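Local coordinates for protein DNA ligase (PDB 3QWU) that binds adenosine and calcium and is probably an ATP-dependent nucleic acid ligase with a nucleotidyltransferase-type adenylation domain, at residues Pro113-Leu118 and Val152-Phe157; Asp82-Arg87 and Ala131-Pro136; Lys328-Lys333 and Lys350-Met355. One frame throughout, in Å; residues are numbered along the deposited sequence.

Contact 1 of 3, residues Pro113-Leu118 and Val152-Phe157; sequences PDLIDL and VQLFVF. With ADN (adenosine), chain C.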
loop_
_atom_site.group_PDB
_atom_site.type_symbol
_atom_site.label_atom_id
_atom_site.label_comp_id
_atom_site.label_asym_id
_atom_site.label_seq_id
_atom_site.Cartn_x
_atom_site.Cartn_y
_atom_site.Cartn_z
ATOM N N PRO A 113 23.832 32.132 1.592
ATOM C CA PRO A 113 24.488 33.207 0.814
ATOM C C PRO A 113 24.700 32.931 -0.671
ATOM O O PRO A 113 24.697 33.837 -1.492
ATOM C CB PRO A 113 25.832 33.399 1.543
ATOM C CG PRO A 113 25.573 32.822 2.992
ATOM C CD PRO A 113 24.663 31.659 2.716
ATOM N N ASP A 114 24.834 31.682 -1.037
ATOM C CA ASP A 114 24.792 31.317 -2.432
ATOM C C ASP A 114 23.400 31.227 -3.016
ATOM O O ASP A 114 23.243 31.339 -4.237
ATOM C CB ASP A 114 25.484 29.990 -2.605
ATOM C CG ASP A 114 26.924 30.060 -2.219
ATOM O OD1 ASP A 114 27.539 31.092 -2.549
ATOM O OD2 ASP A 114 27.431 29.121 -1.590
ATOM N N LEU A 115 22.387 30.998 -2.180
ATOM C CA LEU A 115 21.050 30.742 -2.678
ATOM C C LEU A 115 20.180 32.002 -2.868
ATOM O O LEU A 115 19.335 32.067 -3.795
ATOM C CB LEU A 115 20.343 29.751 -1.769
ATOM C CG LEU A 115 20.959 28.332 -1.703
ATOM C CD1 LEU A 115 20.279 27.577 -0.589
ATOM C CD2 LEU A 115 20.823 27.571 -2.994
ATOM N N ILE A 116 20.383 33.003 -2.022
ATOM C CA ILE A 116 19.463 34.123 -1.939
ATOM C C ILE A 116 20.094 35.270 -1.158
ATOM O O ILE A 116 20.788 35.078 -0.159
ATOM C CB ILE A 116 18.138 33.699 -1.292
ATOM C CG1 ILE A 116 17.135 34.842 -1.372
ATOM C CG2 ILE A 116 18.317 33.264 0.196
ATOM C CD1 ILE A 116 15.777 34.515 -0.829
ATOM N N ASP A 117 19.873 36.473 -1.652
ATOM C CA ASP A 117 20.316 37.697 -1.007
ATOM C C ASP A 117 19.267 38.074 0.075
ATOM O O ASP A 117 18.081 38.223 -0.225
ATOM C CB ASP A 117 20.473 38.761 -2.105
ATOM C CG ASP A 117 20.652 40.193 -1.577
ATOM O OD1 ASP A 117 21.105 40.415 -0.406
ATOM O OD2 ASP A 117 20.315 41.112 -2.387
ATOM N N LEU A 118 19.734 38.281 1.305
ATOM C CA LEU A 118 18.882 38.451 2.460
ATOM C C LEU A 118 18.837 39.881 3.055
ATOM O O LEU A 118 18.418 40.074 4.210
ATOM C CB LEU A 118 19.256 37.398 3.508
ATOM C CG LEU A 118 18.741 35.992 3.101
ATOM C CD1 LEU A 118 19.221 34.915 4.096
ATOM C CD2 LEU A 118 17.171 35.937 2.950
ATOM N N VAL A 152 22.056 23.545 -6.330
ATOM C CA VAL A 152 20.694 23.759 -5.885
ATOM C C VAL A 152 20.391 25.222 -6.082
ATOM O O VAL A 152 21.300 26.062 -6.186
ATOM C CB VAL A 152 20.530 23.469 -4.389
ATOM C CG1 VAL A 152 20.306 22.029 -4.171
ATOM C CG2 VAL A 152 21.766 23.924 -3.649
ATOM N N GLN A 153 19.089 25.518 -6.087
ATOM C CA GLN A 153 18.554 26.838 -6.374
ATOM C C GLN A 153 17.329 26.947 -5.501
ATOM O O GLN A 153 16.778 25.934 -5.079
ATOM C CB GLN A 153 18.161 26.979 -7.843
ATOM C CG GLN A 153 19.324 27.361 -8.766
ATOM C CD GLN A 153 18.874 27.513 -10.229
ATOM O OE1 GLN A 153 17.783 28.020 -10.490
ATOM N NE2 GLN A 153 19.700 27.031 -11.180
ATOM N N LEU A 154 16.918 28.177 -5.252
ATOM C CA LEU A 154 15.898 28.441 -4.306
ATOM C C LEU A 154 14.841 29.266 -5.011
ATOM O O LEU A 154 15.156 30.101 -5.802
ATOM C CB LEU A 154 16.518 29.125 -3.119
ATOM C CG LEU A 154 15.618 29.678 -2.055
ATOM C CD1 LEU A 154 16.393 29.724 -0.754
ATOM C CD2 LEU A 154 15.175 31.033 -2.534
ATOM N N PHE A 155 13.588 28.971 -4.743
ATOM C CA PHE A 155 12.485 29.647 -5.342
ATOM C C PHE A 155 11.447 30.030 -4.302
ATOM O O PHE A 155 10.764 29.156 -3.776
ATOM C CB PHE A 155 11.869 28.723 -6.385
ATOM C CG PHE A 155 12.823 28.347 -7.521
ATOM C CD1 PHE A 155 13.006 29.172 -8.593
ATOM C CD2 PHE A 155 13.526 27.177 -7.495
ATOM C CE1 PHE A 155 13.913 28.822 -9.661
ATOM C CE2 PHE A 155 14.406 26.836 -8.559
ATOM C CZ PHE A 155 14.604 27.695 -9.603
ATOM N N VAL A 156 11.355 31.329 -3.986
ATOM C CA VAL A 156 10.337 31.859 -3.105
ATOM C C VAL A 156 8.907 31.662 -3.685
ATOM O O VAL A 156 8.673 31.871 -4.881
ATOM C CB VAL A 156 10.562 33.412 -2.863
ATOM C CG1 VAL A 156 9.453 33.990 -1.936
ATOM C CG2 VAL A 156 11.939 33.694 -2.312
ATOM N N PHE A 157 7.985 31.199 -2.839
ATOM C CA PHE A 157 6.571 31.074 -3.175
ATOM C C PHE A 157 5.653 31.686 -2.109
ATOM O O PHE A 157 4.422 31.808 -2.320
ATOM C CB PHE A 157 6.197 29.594 -3.406
ATOM C CG PHE A 157 6.454 28.687 -2.234
ATOM C CD1 PHE A 157 5.680 28.733 -1.109
ATOM C CD2 PHE A 157 7.498 27.784 -2.250
ATOM C CE1 PHE A 157 5.989 27.869 -0.016
ATOM C CE2 PHE A 157 7.777 26.965 -1.163
ATOM C CZ PHE A 157 7.038 27.024 -0.057
HETATM O "O5'" ADN C . 2.516 20.961 0.381
HETATM C "C5'" ADN C . 2.923 21.477 -0.887
HETATM C "C4'" ADN C . 4.435 21.663 -0.900
HETATM O "O4'" ADN C . 4.922 22.000 -2.235
HETATM C "C3'" ADN C . 4.847 22.817 0.003
HETATM O "O3'" ADN C . 5.108 22.460 1.357
HETATM C "C2'" ADN C . 6.071 23.406 -0.691
HETATM O "O2'" ADN C . 7.266 22.973 -0.064
HETATM C "C1'" ADN C . 6.034 22.913 -2.136
HETATM N N9 ADN C . 5.835 23.980 -3.129
HETATM C C8 ADN C . 6.477 24.025 -4.319
HETATM N N7 ADN C . 6.115 25.102 -5.056
HETATM C C5 ADN C . 5.181 25.743 -4.307
HETATM C C6 ADN C . 4.353 26.936 -4.511
HETATM N N6 ADN C . 4.513 27.623 -5.678
HETATM N N1 ADN C . 3.517 27.330 -3.502
HETATM C C2 ADN C . 3.399 26.593 -2.359
HETATM N N3 ADN C . 4.114 25.455 -2.126
HETATM C C4 ADN C . 5.005 25.014 -3.041
HETATM O O HOH W 1 19.066 30.254 -5.749
#
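The Phe157 ring lies with one face against the adenine of the bound adenosine, whose N3 sits over the ring centre, 3.6 Å above its plane. Under the same face CD1 makes the closest approach, 3.4 Å to ADN C2. Tyr54 meets the same ring steeply, with the planes at about 80°.

Earlier in 152-157, the side chains that touch 113-118 (Val152, Leu154 and Val156) are chiefly aliphatic. Leu115, in the last turn of helix 106-115, lays CD2 on Val152 CG2 at 3.8 Å, and its CB rests on Leu154. As the chain leaves the helix, Ile116 stretches out with CG1 anti to the backbone N (chi1 -173°), which carries CD1 to Leu154 CD2 at 3.9 Å and on to Val156 CG2. Leu154 is thus straddled, CD1 touching Leu115 CB and Ile116 CG2.

One water bridges the backbones, donating to Leu115 O at 2.7 Å and accepting from Leu154 N at 3.0 Å. The chemistry is therefore divided: a greasy, buried join of helix end to strand 153-161, with a single water satisfying two main-chain groups, and further along the strand, at Phe157, an aromatic face for the adenine.

Contact 2 of 3, residues Asp82-Arg87 and Ala131-Pro136; sequences DGYNTR and AEVAGP. With CA (calcium ion), chain D; ADN (adenosine), chain C.
Glu132 spends its two carboxylate oxygens on different tasks: OE1 takes the hydrogen bond from the adenosine O2' at 2.6 Å, while OE2 accepts, in a bent bond whose exact geometry is less certain, from the backbone N of Gly83 at 3.1 Å. The side chain leaves its strand with CG anti to the backbone N, then bends at chi2 (72°), which swings the carboxylate across the neighbouring chain toward Gly83. Asn85, paired with Glu132 on the same face of the sheet, sends ND2 to the same O2' at 3.0 Å and more weakly to O3'. The ribose hydroxyl is therefore gripped by both strands, as donor to one and acceptor from the other.

Behind these side chains runs an antiparallel ladder: Tyr84 and Val133 form one hydrogen-bonded pair, Thr86 and Ala131 the next, with Asn85 and Glu132 the non-hydrogen-bonded pair between them. On the opposite face, Tyr84 lies alongside Val133, whose CB sits 3.8 Å from the ring centroid in a CH-pi contact, displaced toward the rim near CE2. An alanine here has neither ring nor hydroxyl, and would probably leave Val133 less well packed and Thr108 OG1 without this partner. Gly83 needs its lack of a side chain, since a CB would collide with Val133 O and Ala134 CB.

Just before the strand, Asp82 binds calcium through OD2 at 2.6 Å, and OD1 accepts from a calcium-bound water; Glu143 and Asp239 complete the protein ligands.

In the four-stranded sheet, strands 84-91 and 127-134 are the inner pair, with 94-98 beyond the first and 153-161 beyond the second. Helix 106-115 packs on the Tyr84, Thr86 and Val133 face, while Phe157 touches Asn85 and Glu132 on the adenosine side.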
loop_
_atom_site.group_PDB
_atom_site.type_symbol
_atom_site.label_atom_id
_atom_site.label_comp_id
_atom_site.label_asym_id
_atom_site.label_seq_id
_atom_site.Cartn_x
_atom_site.Cartn_y
_atom_site.Cartn_z
ATOM N N ASP A 82 9.338 20.862 -7.433
ATOM C CA ASP A 82 9.596 19.626 -6.732
ATOM C C ASP A 82 10.989 19.666 -6.103
ATOM O O ASP A 82 11.993 19.382 -6.744
ATOM C CB ASP A 82 9.450 18.454 -7.682
ATOM C CG ASP A 82 9.543 17.106 -6.962
ATOM O OD1 ASP A 82 9.327 17.021 -5.726
ATOM O OD2 ASP A 82 9.806 16.099 -7.642
ATOM N N GLY A 83 11.023 20.043 -4.833
ATOM C CA GLY A 83 12.262 20.089 -4.069
ATOM C C GLY A 83 11.854 19.873 -2.623
ATOM O O GLY A 83 10.986 19.055 -2.348
ATOM N N TYR A 84 12.430 20.630 -1.696
ATOM C CA TYR A 84 11.985 20.604 -0.319
ATOM C C TYR A 84 11.691 22.010 0.198
ATOM O O TYR A 84 12.211 22.999 -0.246
ATOM C CB TYR A 84 12.974 19.842 0.564
ATOM C CG TYR A 84 14.340 20.542 0.723
ATOM C CD1 TYR A 84 14.620 21.307 1.855
ATOM C CD2 TYR A 84 15.341 20.436 -0.256
ATOM C CE1 TYR A 84 15.858 21.940 2.013
ATOM C CE2 TYR A 84 16.596 21.085 -0.107
ATOM C CZ TYR A 84 16.836 21.820 1.046
ATOM O OH TYR A 84 18.015 22.467 1.225
ATOM N N ASN A 85 10.794 22.059 1.156
ATOM C CA ASN A 85 10.274 23.267 1.719
ATOM C C ASN A 85 11.268 23.871 2.696
ATOM O O ASN A 85 11.896 23.159 3.520
ATOM C CB ASN A 85 9.009 22.888 2.471
ATOM C CG ASN A 85 8.348 24.043 3.094
ATOM O OD1 ASN A 85 8.778 24.537 4.144
ATOM N ND2 ASN A 85 7.238 24.447 2.512
ATOM N N THR A 86 11.407 25.192 2.620
ATOM C CA THR A 86 12.225 25.875 3.575
ATOM C C THR A 86 11.604 27.164 4.045
ATOM O O THR A 86 10.873 27.840 3.299
ATOM C CB THR A 86 13.626 26.155 3.035
ATOM O OG1 THR A 86 14.504 26.277 4.170
ATOM C CG2 THR A 86 13.659 27.443 2.228
ATOM N N ARG A 87 11.894 27.475 5.301
ATOM C CA ARG A 87 11.405 28.681 5.956
ATOM C C ARG A 87 12.640 29.422 6.483
ATOM O O ARG A 87 13.440 28.850 7.218
ATOM C CB ARG A 87 10.462 28.293 7.078
ATOM C CG ARG A 87 8.980 28.113 6.632
ATOM C CD ARG A 87 8.169 27.546 7.807
ATOM N NE ARG A 87 8.776 26.273 8.195
ATOM C CZ ARG A 87 8.726 25.747 9.408
ATOM N NH1 ARG A 87 8.051 26.348 10.378
ATOM N NH2 ARG A 87 9.324 24.589 9.652
ATOM N N ALA A 131 10.216 29.190 0.699
ATOM C CA ALA A 131 10.803 28.839 -0.586
ATOM C C ALA A 131 11.027 27.342 -0.714
ATOM O O ALA A 131 11.221 26.634 0.282
ATOM C CB ALA A 131 12.147 29.562 -0.782
ATOM N N GLU A 132 11.027 26.896 -1.959
ATOM C CA GLU A 132 11.442 25.539 -2.320
ATOM C C GLU A 132 12.908 25.568 -2.704
ATOM O O GLU A 132 13.301 26.386 -3.539
ATOM C CB GLU A 132 10.655 25.063 -3.528
ATOM C CG GLU A 132 10.598 23.543 -3.673
ATOM C CD GLU A 132 9.691 22.856 -2.634
ATOM O OE1 GLU A 132 9.116 23.592 -1.815
ATOM O OE2 GLU A 132 9.569 21.607 -2.645
ATOM N N VAL A 133 13.715 24.687 -2.096
ATOM C CA VAL A 133 15.062 24.417 -2.560
ATOM C C VAL A 133 15.065 23.154 -3.441
ATOM O O VAL A 133 14.502 22.115 -3.069
ATOM C CB VAL A 133 16.000 24.202 -1.402
ATOM C CG1 VAL A 133 17.406 23.987 -1.914
ATOM C CG2 VAL A 133 15.974 25.388 -0.477
ATOM N N ALA A 134 15.730 23.224 -4.593
ATOM C CA ALA A 134 15.601 22.176 -5.607
ATOM C C ALA A 134 16.847 22.078 -6.449
ATOM O O ALA A 134 17.563 23.105 -6.694
ATOM C CB ALA A 134 14.365 22.428 -6.501
ATOM N N GLY A 135 17.099 20.871 -6.927
ATOM C CA GLY A 135 18.307 20.604 -7.722
ATOM C C GLY A 135 18.856 19.193 -7.558
ATOM O O GLY A 135 18.499 18.471 -6.646
ATOM N N PRO A 136 19.766 18.806 -8.434
ATOM C CA PRO A 136 20.173 17.419 -8.390
ATOM C C PRO A 136 21.169 17.139 -7.262
ATOM O O PRO A 136 21.342 15.991 -6.867
ATOM C CB PRO A 136 20.856 17.223 -9.730
ATOM C CG PRO A 136 21.435 18.598 -10.044
ATOM C CD PRO A 136 20.431 19.565 -9.497
HETATM CA CA CA D . 8.143 14.162 -8.096
HETATM O "O5'" ADN C . 2.516 20.961 0.381
HETATM C "C5'" ADN C . 2.923 21.477 -0.887
HETATM C "C4'" ADN C . 4.435 21.663 -0.900
HETATM O "O4'" ADN C . 4.922 22.000 -2.235
HETATM C "C3'" ADN C . 4.847 22.817 0.003
HETATM O "O3'" ADN C . 5.108 22.460 1.357
HETATM C "C2'" ADN C . 6.071 23.406 -0.691
HETATM O "O2'" ADN C . 7.266 22.973 -0.064
HETATM C "C1'" ADN C . 6.034 22.913 -2.136
HETATM N N9 ADN C . 5.835 23.980 -3.129
HETATM C C8 ADN C . 6.477 24.025 -4.319
HETATM N N7 ADN C . 6.115 25.102 -5.056
HETATM C C5 ADN C . 5.181 25.743 -4.307
HETATM C C6 ADN C . 4.353 26.936 -4.511
HETATM N N6 ADN C . 4.513 27.623 -5.678
HETATM N N1 ADN C . 3.517 27.330 -3.502
HETATM C C2 ADN C . 3.399 26.593 -2.359
HETATM N N3 ADN C . 4.114 25.455 -2.126
HETATM C C4 ADN C . 5.005 25.014 -3.041
HETATM O O HOH W 2 14.846 18.938 -6.337
HETATM O O HOH W 3 8.384 14.405 -5.772
HETATM O O HOH W 4 6.145 14.518 -7.144
#

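Contact 3 of 3, residues Lys328-Lys333 and Lys350-Met355; sequences KHIQVK and KVFLNM
Ile330 lies alongside the Phe352 ring, its CD1 reaching Phe352 CD1 at 4.0 Å, the two side chains pointing the same way from a non-hydrogen-bonded antiparallel pair. Its other branch turns from the ring: CG2, anti to the backbone N, meets Lys350 CB at 3.8 Å. Beyond that point the lysine chain runs out extended and away from strand 330-333, and its NZ bonds to Pro139 O, with a cation-pi contact to Phe306.

On the reverse face Gln331 stands opposite Val351, CB to CB at 3.9 Å. Leu353 crosses Gln331 at about a right angle, placing CD1 against Gln331 CB and OE1, while its CD2 leans on the carbonyl oxygen of His329 at 3.3 Å.

The main chains of Gln331 and Val351 exchange a pair of 2.9 Å hydrogen bonds, Gln331 N to Val351 O and Val351 N to Gln331 O, the second almost straight at 175°. A further bond runs from Leu353 N to His329 O at 3.2 Å, entering nearly along the C=O axis. Leu353 opens a helix, with Phe352 at its N-cap position, so this last bond carries the pairing across the change from strand to helix. His329 has a positive phi (68°), so the chain departs from extended geometry just before the strand. Asn354 OD1 comes within 3.6 Å of His329 ND1 at an oblique approach, not as a hydrogen bond.

The contact is the open end of the beta hairpin formed by strands 330-340 and 343-352. Strand 343-352 is the middle one of three, with strand 303-310 on its other side; backbone hydrogen bonds join Lys350 to Lys304 of that strand and Phe352 to Val302 just before it. Helix 313-325 packs against Val332, and residues 246-249 come up to His329, Ile330, Phe352 and Asn354.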
loop_
_atom_site.group_PDB
_atom_site.type_symbol
_atom_site.label_atom_id
_atom_site.label_comp_id
_atom_site.label_asym_id
_atom_site.label_seq_id
_atom_site.Cartn_x
_atom_site.Cartn_y
_atom_site.Cartn_z
ATOM N N LYS A 328 15.221 5.983 10.641
ATOM C CA LYS A 328 15.545 4.688 11.265
ATOM C C LYS A 328 15.164 3.614 10.235
ATOM O O LYS A 328 14.364 3.897 9.332
ATOM C CB LYS A 328 14.822 4.485 12.598
ATOM C CG LYS A 328 15.758 3.978 13.711
ATOM C CD LYS A 328 15.015 3.376 14.910
ATOM C CE LYS A 328 15.023 1.834 14.905
ATOM N NZ LYS A 328 14.640 1.202 16.226
ATOM N N HIS A 329 15.774 2.422 10.345
ATOM C CA HIS A 329 15.768 1.383 9.274
ATOM C C HIS A 329 16.587 1.839 8.030
ATOM O O HIS A 329 16.959 1.020 7.167
ATOM C CB HIS A 329 14.353 1.004 8.774
ATOM C CG HIS A 329 13.272 1.006 9.816
ATOM N ND1 HIS A 329 13.239 0.113 10.871
ATOM C CD2 HIS A 329 12.136 1.743 9.912
ATOM C CE1 HIS A 329 12.155 0.336 11.600
ATOM N NE2 HIS A 329 11.470 1.323 11.041
ATOM N N ILE A 330 16.794 3.147 7.900
ATOM C CA ILE A 330 17.662 3.700 6.865
ATOM C C ILE A 330 19.023 3.977 7.502
ATOM O O ILE A 330 19.084 4.632 8.530
ATOM C CB ILE A 330 17.098 5.027 6.311
ATOM C CG1 ILE A 330 15.866 4.808 5.417
ATOM C CG2 ILE A 330 18.151 5.733 5.534
ATOM C CD1 ILE A 330 14.961 3.630 5.839
ATOM N N GLN A 331 20.097 3.460 6.913
ATOM C CA GLN A 331 21.442 3.744 7.386
ATOM C C GLN A 331 22.016 4.894 6.578
ATOM O O GLN A 331 22.065 4.810 5.348
ATOM C CB GLN A 331 22.360 2.520 7.232
ATOM C CG GLN A 331 23.829 2.770 7.599
ATOM C CD GLN A 331 24.701 1.501 7.563
ATOM O OE1 GLN A 331 24.405 0.522 6.863
ATOM N NE2 GLN A 331 25.797 1.537 8.306
ATOM N N VAL A 332 22.467 5.954 7.260
ATOM C CA VAL A 332 23.250 7.028 6.618
ATOM C C VAL A 332 24.730 6.696 6.719
ATOM O O VAL A 332 25.253 6.372 7.805
ATOM C CB VAL A 332 22.907 8.393 7.209
ATOM C CG1 VAL A 332 23.684 9.515 6.489
ATOM C CG2 VAL A 332 21.397 8.621 7.121
ATOM N N LYS A 333 25.373 6.659 5.565
ATOM C CA LYS A 333 26.726 6.131 5.428
ATOM C C LYS A 333 27.533 7.035 4.500
ATOM O O LYS A 333 27.277 7.061 3.298
ATOM C CB LYS A 333 26.692 4.711 4.856
ATOM C CG LYS A 333 28.074 4.075 4.570
ATOM C CD LYS A 333 28.622 3.285 5.784
ATOM C CE LYS A 333 30.114 2.836 5.638
ATOM N NZ LYS A 333 30.916 3.108 6.896
ATOM N N LYS A 350 21.961 6.577 1.552
ATOM C CA LYS A 350 20.873 6.074 2.385
ATOM C C LYS A 350 20.708 4.594 1.972
ATOM O O LYS A 350 20.352 4.295 0.826
ATOM C CB LYS A 350 19.553 6.876 2.206
ATOM C CG LYS A 350 19.585 8.335 2.752
ATOM C CD LYS A 350 18.364 9.227 2.325
ATOM C CE LYS A 350 18.797 10.743 2.258
ATOM N NZ LYS A 350 17.705 11.750 2.366
ATOM N N VAL A 351 21.056 3.691 2.882
ATOM C CA VAL A 351 20.950 2.246 2.698
ATOM C C VAL A 351 19.627 1.816 3.312
ATOM O O VAL A 351 19.435 2.016 4.515
ATOM C CB VAL A 351 22.114 1.472 3.455
ATOM C CG1 VAL A 351 21.943 -0.054 3.360
ATOM C CG2 VAL A 351 23.534 1.915 2.955
ATOM N N PHE A 352 18.738 1.235 2.506
ATOM C CA PHE A 352 17.451 0.701 2.972
ATOM C C PHE A 352 17.605 -0.747 3.457
ATOM O O PHE A 352 17.579 -1.693 2.653
ATOM C CB PHE A 352 16.435 0.766 1.816
ATOM C CG PHE A 352 16.174 2.175 1.335
ATOM C CD1 PHE A 352 15.155 2.936 1.890
ATOM C CD2 PHE A 352 17.013 2.766 0.393
ATOM C CE1 PHE A 352 14.953 4.250 1.477
ATOM C CE2 PHE A 352 16.820 4.077 -0.018
ATOM C CZ PHE A 352 15.787 4.809 0.496
ATOM N N LEU A 353 17.739 -0.914 4.774
ATOM C CA LEU A 353 18.120 -2.189 5.381
ATOM C C LEU A 353 17.041 -3.236 5.252
ATOM O O LEU A 353 17.341 -4.427 5.128
ATOM C CB LEU A 353 18.412 -2.033 6.892
ATOM C CG LEU A 353 19.755 -1.585 7.490
ATOM C CD1 LEU A 353 20.767 -0.960 6.513
ATOM C CD2 LEU A 353 19.427 -0.610 8.622
ATOM N N ASN A 354 15.792 -2.794 5.335
ATOM C CA ASN A 354 14.675 -3.719 5.257
ATOM C C ASN A 354 14.432 -4.190 3.841
ATOM O O ASN A 354 14.243 -5.361 3.616
ATOM C CB ASN A 354 13.424 -3.158 5.949
ATOM C CG ASN A 354 13.593 -3.124 7.516
ATOM O OD1 ASN A 354 12.970 -2.314 8.224
ATOM N ND2 ASN A 354 14.484 -3.975 8.025
ATOM N N MET A 355 14.525 -3.307 2.874
ATOM C CA MET A 355 14.450 -3.728 1.494
ATOM C C MET A 355 15.618 -4.620 1.188
ATOM O O MET A 355 15.443 -5.649 0.508
ATOM C CB MET A 355 14.475 -2.539 0.532
ATOM C CG MET A 355 14.217 -2.916 -0.894
ATOM S SD MET A 355 12.616 -3.776 -1.079
ATOM C CE MET A 355 11.585 -2.353 -1.463
#

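How the contacts relate
From the N terminus, residues 82-87 come first, then 113-118, then 131-136 and 152-157. Contact 2 closes the loop from 82-87 to 131-136 and contact 1 the loop from 113-118 to 152-157, so the two cross rather than nest. They touch directly, since strands 127-134 and 153-161 are neighbours in one sheet, and both reach the adenosine; together they bind helix 106-115 and the sheet into one unit. Contact 3 follows in series, closing a hairpin in the C-terminal family region. Its centre is about 23 Å from that of contact 2 and about 30 Å from that of contact 1, and it touches neither.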